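Local coordinates for protein putative alpha-L-fucosidase (Bacteroides thetaiotaomicron, PDB 4H41) that is a putative alpha-L-fucosidase with a TIM-barrel fold, probably hydrolysing fucosyl linkages in host glycans, at residues B[53-64]-B[104-114]. Residues are numbered along the deposited sequence; the frame is centred on the assembly and turned at random.
Sequences EKEWDLDFQHMK and MYLRLAEKYNM
Trp56 takes the edge of Tyr105 against the face of its six-membered ring, the two planes at 89° in a T-shaped pair. Tyr105 OH overhangs the rim, 3.1 Å from Trp56 CZ2, and is buried with no hydrogen-bonding partner. Selenomethionine Met104, bent at its last torsion, lays CE over the five-membered ring in a CH-pi contact, 3.5 Å from Trp56 CD1. Trimming Trp56 to an alanine would probably open a gap beside the Tyr105 edge and leave the Met104 methyl without its aromatic bed. One turn on, Leu108 CB sits over the centre of the Phe60 ring, while Met63 SE lies over the opposite face near its rim. Helices 53-65 and 101-111 are neighbours on the outside of an eight-stranded TIM barrel; their segments 53-64 and 104-111 cross at -38°, with Phe60, Met63 and Met114 reaching Val71 of barrel strand 70-73. Polar side chains close the contact farther from the barrel. Arg107 meets Glu53 end-on, NH1 to OE2 and NH2 to OE1 at 2.9 Å each, both on the syn side. Asp57, its CG anti to the backbone N (chi1 172°), brings OD1 between Lys111 NZ (2.9 Å) and Tyr112 OH (2.7 Å), which approach from opposite faces of the carboxylate. A Schellman motif with Asn113, beside a bound polyether, as C-prime residue ends the helix; here Met114 CE tucks against the Phe60 carbonyl, and Lys64 NZ donates to Tyr112 O at 2.8 Å.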
ATOM      1  N   GLU B  53      -8.361  -4.318 -22.992  1.00 21.79           N
ATOM      2  CA  GLU B  53      -9.597  -3.726 -23.514  1.00 21.28           C
ATOM      3  C   GLU B  53     -10.846  -4.301 -22.837  1.00 22.29           C
ATOM      4  O   GLU B  53     -11.796  -3.564 -22.623  1.00 21.33           O
ATOM      5  CB  GLU B  53      -9.699  -3.905 -25.027  1.00 24.51           C
ATOM      6  CG  GLU B  53     -10.856  -3.097 -25.597  1.00 26.97           C
ATOM      7  CD  GLU B  53     -10.790  -2.752 -27.061  1.00 39.82           C
ATOM      8  OE1 GLU B  53      -9.679  -2.492 -27.578  1.00 30.91           O
ATOM      9  OE2 GLU B  53     -11.878  -2.573 -27.649  1.00 33.53           O
ATOM     10  N   LYS B  54     -10.852  -5.585 -22.476  1.00 20.50           N
ATOM     11  CA  LYS B  54     -12.028  -6.176 -21.799  1.00 21.83           C
ATOM     12  C   LYS B  54     -12.343  -5.485 -20.481  1.00 24.84           C
ATOM     13  O   LYS B  54     -13.506  -5.144 -20.194  1.00 22.53           O
ATOM     14  CB  LYS B  54     -11.792  -7.659 -21.543  1.00 25.41           C
ATOM     15  CG  LYS B  54     -12.978  -8.407 -20.980  1.00 35.85           C
ATOM     16  CD  LYS B  54     -12.597  -9.855 -20.661  1.00 46.50           C
ATOM     17  CE  LYS B  54     -13.786 -10.767 -20.685  1.00 65.88           C
ATOM     18  NZ  LYS B  54     -13.491 -12.100 -20.086  1.00 78.66           N
ATOM     19  N   GLU B  55     -11.305  -5.269 -19.680  1.00 20.03           N
ATOM     20  CA  GLU B  55     -11.432  -4.600 -18.389  1.00 19.13           C
ATOM     21  C   GLU B  55     -11.812  -3.139 -18.560  1.00 19.19           C
ATOM     22  O   GLU B  55     -12.660  -2.627 -17.814  1.00 20.01           O
ATOM     23  CB  GLU B  55     -10.118  -4.699 -17.611  1.00 18.67           C
ATOM     24  CG  GLU B  55      -9.799  -6.105 -17.123  1.00 25.95           C
ATOM     25  CD  GLU B  55      -9.294  -7.068 -18.173  1.00 26.34           C
ATOM     26  OE1 GLU B  55      -8.674  -6.605 -19.157  1.00 20.00           O
ATOM     27  OE2 GLU B  55      -9.477  -8.291 -17.997  1.00 26.64           O
ATOM     28  N   TRP B  56     -11.238  -2.466 -19.564  1.00 18.09           N
ATOM     29  CA  TRP B  56     -11.571  -1.046 -19.784  1.00 18.21           C
ATOM     30  C   TRP B  56     -13.004  -0.902 -20.252  1.00 20.80           C
ATOM     31  O   TRP B  56     -13.714  -0.016 -19.771  1.00 19.42           O
ATOM     32  CB  TRP B  56     -10.593  -0.396 -20.755  1.00 18.05           C
ATOM     33  CG  TRP B  56      -9.370   0.094 -20.059  1.00 18.29           C
ATOM     34  CD1 TRP B  56      -8.107  -0.410 -20.143  1.00 20.54           C
ATOM     35  CD2 TRP B  56      -9.317   1.161 -19.111  1.00 16.90           C
ATOM     36  NE1 TRP B  56      -7.259   0.313 -19.337  1.00 18.46           N
ATOM     37  CE2 TRP B  56      -7.978   1.277 -18.683  1.00 20.16           C
ATOM     38  CE3 TRP B  56     -10.281   1.999 -18.534  1.00 18.61           C
ATOM     39  CZ2 TRP B  56      -7.582   2.200 -17.697  1.00 19.10           C
ATOM     40  CZ3 TRP B  56      -9.858   2.978 -17.644  1.00 19.51           C
ATOM     41  CH2 TRP B  56      -8.523   3.060 -17.232  1.00 20.11           C
ATOM     42  N   ASP B  57     -13.485  -1.802 -21.104  1.00 18.17           N
ATOM     43  CA  ASP B  57     -14.884  -1.784 -21.535  1.00 18.01           C
ATOM     44  C   ASP B  57     -15.815  -1.924 -20.327  1.00 20.97           C
ATOM     45  O   ASP B  57     -16.782  -1.166 -20.183  1.00 19.47           O
ATOM     46  CB  ASP B  57     -15.149  -2.903 -22.538  1.00 20.74           C
ATOM     47  CG  ASP B  57     -16.622  -3.039 -22.866  1.00 27.06           C
ATOM     48  OD1 ASP B  57     -17.126  -2.218 -23.662  1.00 27.04           O
ATOM     49  OD2 ASP B  57     -17.287  -3.884 -22.241  1.00 29.10           O
ATOM     50  N   LEU B  58     -15.512  -2.859 -19.454  1.00 17.22           N
ATOM     51  CA  LEU B  58     -16.320  -3.044 -18.239  1.00 17.66           C
ATOM     52  C   LEU B  58     -16.252  -1.798 -17.330  1.00 20.17           C
ATOM     53  O   LEU B  58     -17.268  -1.384 -16.772  1.00 19.44           O
ATOM     54  CB  LEU B  58     -15.844  -4.290 -17.498  1.00 17.63           C
ATOM     55  CG  LEU B  58     -16.486  -4.595 -16.145  1.00 25.02           C
ATOM     56  CD1 LEU B  58     -17.991  -4.823 -16.304  1.00 28.81           C
ATOM     57  CD2 LEU B  58     -15.833  -5.838 -15.490  1.00 29.69           C
ATOM     58  N   ASP B  59     -15.079  -1.160 -17.223  1.00 17.13           N
ATOM     59  CA  ASP B  59     -15.002   0.052 -16.407  1.00 16.66           C
ATOM     60  C   ASP B  59     -15.823   1.171 -16.989  1.00 18.00           C
ATOM     61  O   ASP B  59     -16.470   1.899 -16.222  1.00 19.03           O
ATOM     62  CB  ASP B  59     -13.553   0.553 -16.168  1.00 16.57           C
ATOM     63  CG  ASP B  59     -13.337   0.735 -14.688  1.00 21.68           C
ATOM     64  OD1 ASP B  59     -13.742  -0.155 -13.925  1.00 19.30           O
ATOM     65  OD2 ASP B  59     -12.791   1.790 -14.291  1.00 16.87           O
ATOM     66  N   PHE B  60     -15.869   1.293 -18.304  1.00 16.48           N
ATOM     67  CA  PHE B  60     -16.698   2.331 -18.926  1.00 15.47           C
ATOM     68  C   PHE B  60     -18.181   2.081 -18.604  1.00 18.37           C
ATOM     69  O   PHE B  60     -18.953   3.035 -18.436  1.00 18.87           O
ATOM     70  CB  PHE B  60     -16.454   2.408 -20.424  1.00 17.66           C
ATOM     71  CG  PHE B  60     -15.366   3.395 -20.818  1.00 18.36           C
ATOM     72  CD1 PHE B  60     -14.037   3.176 -20.447  1.00 20.83           C
ATOM     73  CD2 PHE B  60     -15.665   4.521 -21.579  1.00 20.70           C
ATOM     74  CE1 PHE B  60     -13.030   4.080 -20.801  1.00 22.15           C
ATOM     75  CE2 PHE B  60     -14.648   5.403 -21.973  1.00 23.21           C
ATOM     76  CZ  PHE B  60     -13.333   5.149 -21.616  1.00 21.85           C
ATOM     77  N   GLN B  61     -18.595   0.803 -18.516  1.00 18.55           N
ATOM     78  CA  GLN B  61     -19.957   0.453 -18.108  1.00 17.78           C
ATOM     79  C   GLN B  61     -20.238   0.893 -16.661  1.00 22.94           C
ATOM     80  O   GLN B  61     -21.315   1.446 -16.402  1.00 20.36           O
ATOM     81  CB  GLN B  61     -20.199  -1.048 -18.230  1.00 19.02           C
ATOM     82  CG  GLN B  61     -20.167  -1.589 -19.652  1.00 22.61           C
ATOM     83  CD  GLN B  61     -20.349  -3.069 -19.633  1.00 32.70           C
ATOM     84  OE1 GLN B  61     -21.327  -3.560 -19.060  1.00 34.25           O
ATOM     85  NE2 GLN B  61     -19.469  -3.816 -20.297  1.00 29.81           N
ATOM     86  N   HIS B  62     -19.256   0.707 -15.746  1.00 18.98           N
ATOM     87  CA  HIS B  62     -19.410   1.125 -14.335  1.00 18.70           C
ATOM     88  C   HIS B  62     -19.508   2.653 -14.272  1.00 22.05           C
ATOM     89  O   HIS B  62     -20.279   3.195 -13.482  1.00 20.73           O
ATOM     90  CB  HIS B  62     -18.244   0.620 -13.414  1.00 18.41           C
ATOM     91  CG  HIS B  62     -18.146  -0.876 -13.248  1.00 21.36           C
ATOM     92  ND1 HIS B  62     -19.255  -1.641 -12.909  1.00 24.07           N
ATOM     93  CD2 HIS B  62     -17.058  -1.675 -13.274  1.00 22.83           C
ATOM     94  CE1 HIS B  62     -18.819  -2.891 -12.813  1.00 24.13           C
ATOM     95  NE2 HIS B  62     -17.500  -2.965 -13.040  1.00 23.53           N
HETATM   96  N   MSE B  63     -18.769   3.353 -15.153  1.00 18.85           N
HETATM   97  CA  MSE B  63     -18.824   4.817 -15.226  1.00 16.58           C
HETATM   98  C   MSE B  63     -20.162   5.290 -15.721  1.00 19.82           C
HETATM   99  O   MSE B  63     -20.764   6.189 -15.141  1.00 18.95           O
HETATM  100  CB  MSE B  63     -17.734   5.352 -16.171  1.00 17.03           C
HETATM  101  CG  MSE B  63     -16.318   5.169 -15.677  1.00 18.47           C
HETATM  102 SE   MSE B  63     -15.146   5.665 -17.170  0.75 22.12          SE
HETATM  103  CE  MSE B  63     -13.514   4.838 -16.539  1.00 21.08           C
ATOM    104  N   LYS B  64     -20.661   4.652 -16.784  1.00 20.03           N
ATOM    105  CA  LYS B  64     -21.935   5.049 -17.378  1.00 18.28           C
ATOM    106  C   LYS B  64     -23.084   4.916 -16.399  1.00 20.80           C
ATOM    107  O   LYS B  64     -23.972   5.782 -16.359  1.00 19.34           O
ATOM    108  CB  LYS B  64     -22.216   4.203 -18.622  1.00 20.13           C
ATOM    109  CG  LYS B  64     -23.414   4.651 -19.464  1.00 25.72           C
ATOM    110  CD  LYS B  64     -23.113   5.922 -20.195  1.00 38.43           C
ATOM    111  CE  LYS B  64     -24.214   6.377 -21.114  1.00 35.52           C
ATOM    112  NZ  LYS B  64     -23.788   7.641 -21.743  1.00 37.26           N
HETATM  113  N   MSE B 104      -8.184   3.079 -28.324  1.00 21.59           N
HETATM  114  CA  MSE B 104      -9.068   2.301 -27.464  1.00 18.47           C
HETATM  115  C   MSE B 104     -10.034   3.187 -26.726  1.00 22.11           C
HETATM  116  O   MSE B 104     -11.235   2.909 -26.743  1.00 20.46           O
HETATM  117  CB  MSE B 104      -8.267   1.472 -26.442  1.00 19.58           C
HETATM  118  CG  MSE B 104      -9.131   0.508 -25.669  1.00 23.10           C
HETATM  119 SE   MSE B 104      -8.163  -0.200 -24.174  0.75 29.54          SE
HETATM  120  CE  MSE B 104      -8.103   1.443 -23.093  1.00 26.89           C
ATOM    121  N   TYR B 105      -9.531   4.223 -26.059  1.00 19.67           N
ATOM    122  CA  TYR B 105     -10.410   5.126 -25.306  1.00 19.02           C
ATOM    123  C   TYR B 105     -11.386   5.857 -26.198  1.00 22.00           C
ATOM    124  O   TYR B 105     -12.526   6.042 -25.805  1.00 21.36           O
ATOM    125  CB  TYR B 105      -9.613   6.143 -24.488  1.00 19.21           C
ATOM    126  CG  TYR B 105      -8.835   5.535 -23.355  1.00 19.18           C
ATOM    127  CD1 TYR B 105      -9.434   4.636 -22.468  1.00 22.80           C
ATOM    128  CD2 TYR B 105      -7.527   5.926 -23.093  1.00 20.21           C
ATOM    129  CE1 TYR B 105      -8.741   4.133 -21.376  1.00 23.52           C
ATOM    130  CE2 TYR B 105      -6.826   5.419 -22.002  1.00 19.97           C
ATOM    131  CZ  TYR B 105      -7.437   4.527 -21.148  1.00 27.27           C
ATOM    132  OH  TYR B 105      -6.756   4.059 -20.056  1.00 27.92           O
ATOM    133  N   LEU B 106     -10.959   6.304 -27.370  1.00 20.67           N
ATOM    134  CA  LEU B 106     -11.877   6.973 -28.305  1.00 20.86           C
ATOM    135  C   LEU B 106     -13.008   6.030 -28.730  1.00 24.81           C
ATOM    136  O   LEU B 106     -14.162   6.467 -28.782  1.00 23.05           O
ATOM    137  CB  LEU B 106     -11.127   7.502 -29.496  1.00 21.87           C
ATOM    138  CG  LEU B 106     -10.336   8.779 -29.219  1.00 23.31           C
ATOM    139  CD1 LEU B 106      -9.342   9.052 -30.324  1.00 22.99           C
ATOM    140  CD2 LEU B 106     -11.247   9.981 -29.097  1.00 26.50           C
ATOM    141  N   ARG B 107     -12.707   4.751 -28.986  1.00 21.65           N
ATOM    142  CA  ARG B 107     -13.732   3.768 -29.372  1.00 23.06           C
ATOM    143  C   ARG B 107     -14.673   3.492 -28.204  1.00 23.23           C
ATOM    144  O   ARG B 107     -15.881   3.395 -28.392  1.00 23.33           O
ATOM    145  CB  ARG B 107     -13.099   2.465 -29.876  1.00 24.92           C
ATOM    146  CG  ARG B 107     -12.534   2.610 -31.285  1.00 29.37           C
ATOM    147  CD  ARG B 107     -12.079   1.286 -31.876  1.00 28.89           C
ATOM    148  NE  ARG B 107     -10.898   0.757 -31.198  1.00 29.64           N
ATOM    149  CZ  ARG B 107     -10.875  -0.179 -30.260  1.00 32.51           C
ATOM    150  NH1 ARG B 107     -12.006  -0.746 -29.844  1.00 29.82           N
ATOM    151  NH2 ARG B 107      -9.719  -0.556 -29.720  1.00 30.58           N
ATOM    152  N   LEU B 108     -14.131   3.378 -26.989  1.00 20.71           N
ATOM    153  CA  LEU B 108     -14.967   3.124 -25.819  1.00 21.07           C
ATOM    154  C   LEU B 108     -15.836   4.349 -25.512  1.00 25.83           C
ATOM    155  O   LEU B 108     -17.009   4.188 -25.194  1.00 23.00           O
ATOM    156  CB  LEU B 108     -14.118   2.739 -24.603  1.00 20.10           C
ATOM    157  CG  LEU B 108     -13.421   1.389 -24.708  1.00 22.66           C
ATOM    158  CD1 LEU B 108     -12.527   1.150 -23.508  1.00 22.24           C
ATOM    159  CD2 LEU B 108     -14.443   0.227 -24.853  1.00 25.53           C
ATOM    160  N   ALA B 109     -15.283   5.567 -25.630  1.00 22.27           N
ATOM    161  CA  ALA B 109     -16.064   6.786 -25.406  1.00 23.06           C
ATOM    162  C   ALA B 109     -17.208   6.863 -26.391  1.00 26.92           C
ATOM    163  O   ALA B 109     -18.325   7.217 -25.994  1.00 27.19           O
ATOM    164  CB  ALA B 109     -15.186   8.027 -25.504  1.00 22.96           C
ATOM    165  N   GLU B 110     -16.975   6.467 -27.649  1.00 25.14           N
ATOM    166  CA  GLU B 110     -18.051   6.507 -28.631  1.00 25.84           C
ATOM    167  C   GLU B 110     -19.114   5.454 -28.328  1.00 27.69           C
ATOM    168  O   GLU B 110     -20.312   5.733 -28.405  1.00 26.47           O
ATOM    169  CB  GLU B 110     -17.499   6.306 -30.033  1.00 28.72           C
ATOM    170  CG  GLU B 110     -18.578   6.405 -31.096  1.00 37.02           C
ATOM    171  CD  GLU B 110     -18.095   6.408 -32.526  1.00 60.04           C
ATOM    172  OE1 GLU B 110     -16.860   6.343 -32.740  1.00 50.48           O
ATOM    173  OE2 GLU B 110     -18.962   6.437 -33.432  1.00 55.68           O
ATOM    174  N   LYS B 111     -18.683   4.272 -27.961  1.00 24.70           N
ATOM    175  CA  LYS B 111     -19.594   3.181 -27.613  1.00 26.02           C
ATOM    176  C   LYS B 111     -20.539   3.581 -26.475  1.00 28.82           C
ATOM    177  O   LYS B 111     -21.722   3.265 -26.528  1.00 27.62           O
ATOM    178  CB  LYS B 111     -18.786   1.950 -27.196  1.00 26.10           C
ATOM    179  CG  LYS B 111     -19.609   0.695 -27.014  1.00 32.46           C
ATOM    180  CD  LYS B 111     -18.716  -0.475 -26.656  1.00 28.82           C
ATOM    181  CE  LYS B 111     -19.520  -1.687 -26.284  1.00 40.87           C
ATOM    182  NZ  LYS B 111     -18.623  -2.855 -26.029  1.00 48.77           N
ATOM    183  N   TYR B 112     -20.021   4.279 -25.464  1.00 24.64           N
ATOM    184  CA  TYR B 112     -20.820   4.649 -24.289  1.00 24.83           C
ATOM    185  C   TYR B 112     -21.266   6.101 -24.307  1.00 26.90           C
ATOM    186  O   TYR B 112     -21.750   6.592 -23.297  1.00 26.40           O
ATOM    187  CB  TYR B 112     -20.035   4.314 -23.007  1.00 23.51           C
ATOM    188  CG  TYR B 112     -19.852   2.823 -22.856  1.00 24.21           C
ATOM    189  CD1 TYR B 112     -20.907   2.013 -22.477  1.00 27.62           C
ATOM    190  CD2 TYR B 112     -18.654   2.207 -23.204  1.00 22.84           C
ATOM    191  CE1 TYR B 112     -20.781   0.634 -22.434  1.00 29.64           C
ATOM    192  CE2 TYR B 112     -18.505   0.829 -23.132  1.00 23.50           C
ATOM    193  CZ  TYR B 112     -19.582   0.040 -22.773  1.00 29.26           C
ATOM    194  OH  TYR B 112     -19.485  -1.324 -22.733  1.00 28.89           O
ATOM    195  N   ASN B 113     -21.186   6.759 -25.485  1.00 23.72           N
ATOM    196  CA  ASN B 113     -21.633   8.110 -25.734  1.00 23.43           C
ATOM    197  C   ASN B 113     -21.068   9.098 -24.708  1.00 27.42           C
ATOM    198  O   ASN B 113     -21.792   9.854 -24.056  1.00 29.10           O
ATOM    199  CB  ASN B 113     -23.163   8.175 -25.789  1.00 30.46           C
ATOM    200  CG  ASN B 113     -23.674   9.420 -26.501  1.00 45.74           C
ATOM    201  OD1 ASN B 113     -23.092   9.895 -27.476  1.00 50.86           O
ATOM    202  ND2 ASN B 113     -24.757   9.994 -26.030  1.00 37.39           N
HETATM  203  N   MSE B 114     -19.760   9.090 -24.583  1.00 21.93           N
HETATM  204  CA  MSE B 114     -19.020  10.004 -23.732  1.00 19.53           C
HETATM  205  C   MSE B 114     -18.117  10.898 -24.585  1.00 23.62           C
HETATM  206  O   MSE B 114     -17.783  10.542 -25.714  1.00 23.95           O
HETATM  207  CB  MSE B 114     -18.186   9.222 -22.707  1.00 19.62           C
HETATM  208  CG  MSE B 114     -19.046   8.491 -21.639  1.00 25.03           C
HETATM  209 SE   MSE B 114     -17.882   7.425 -20.663  0.75 29.87          SE
HETATM  210  CE  MSE B 114     -19.139   6.383 -19.673  1.00 26.51           C
TER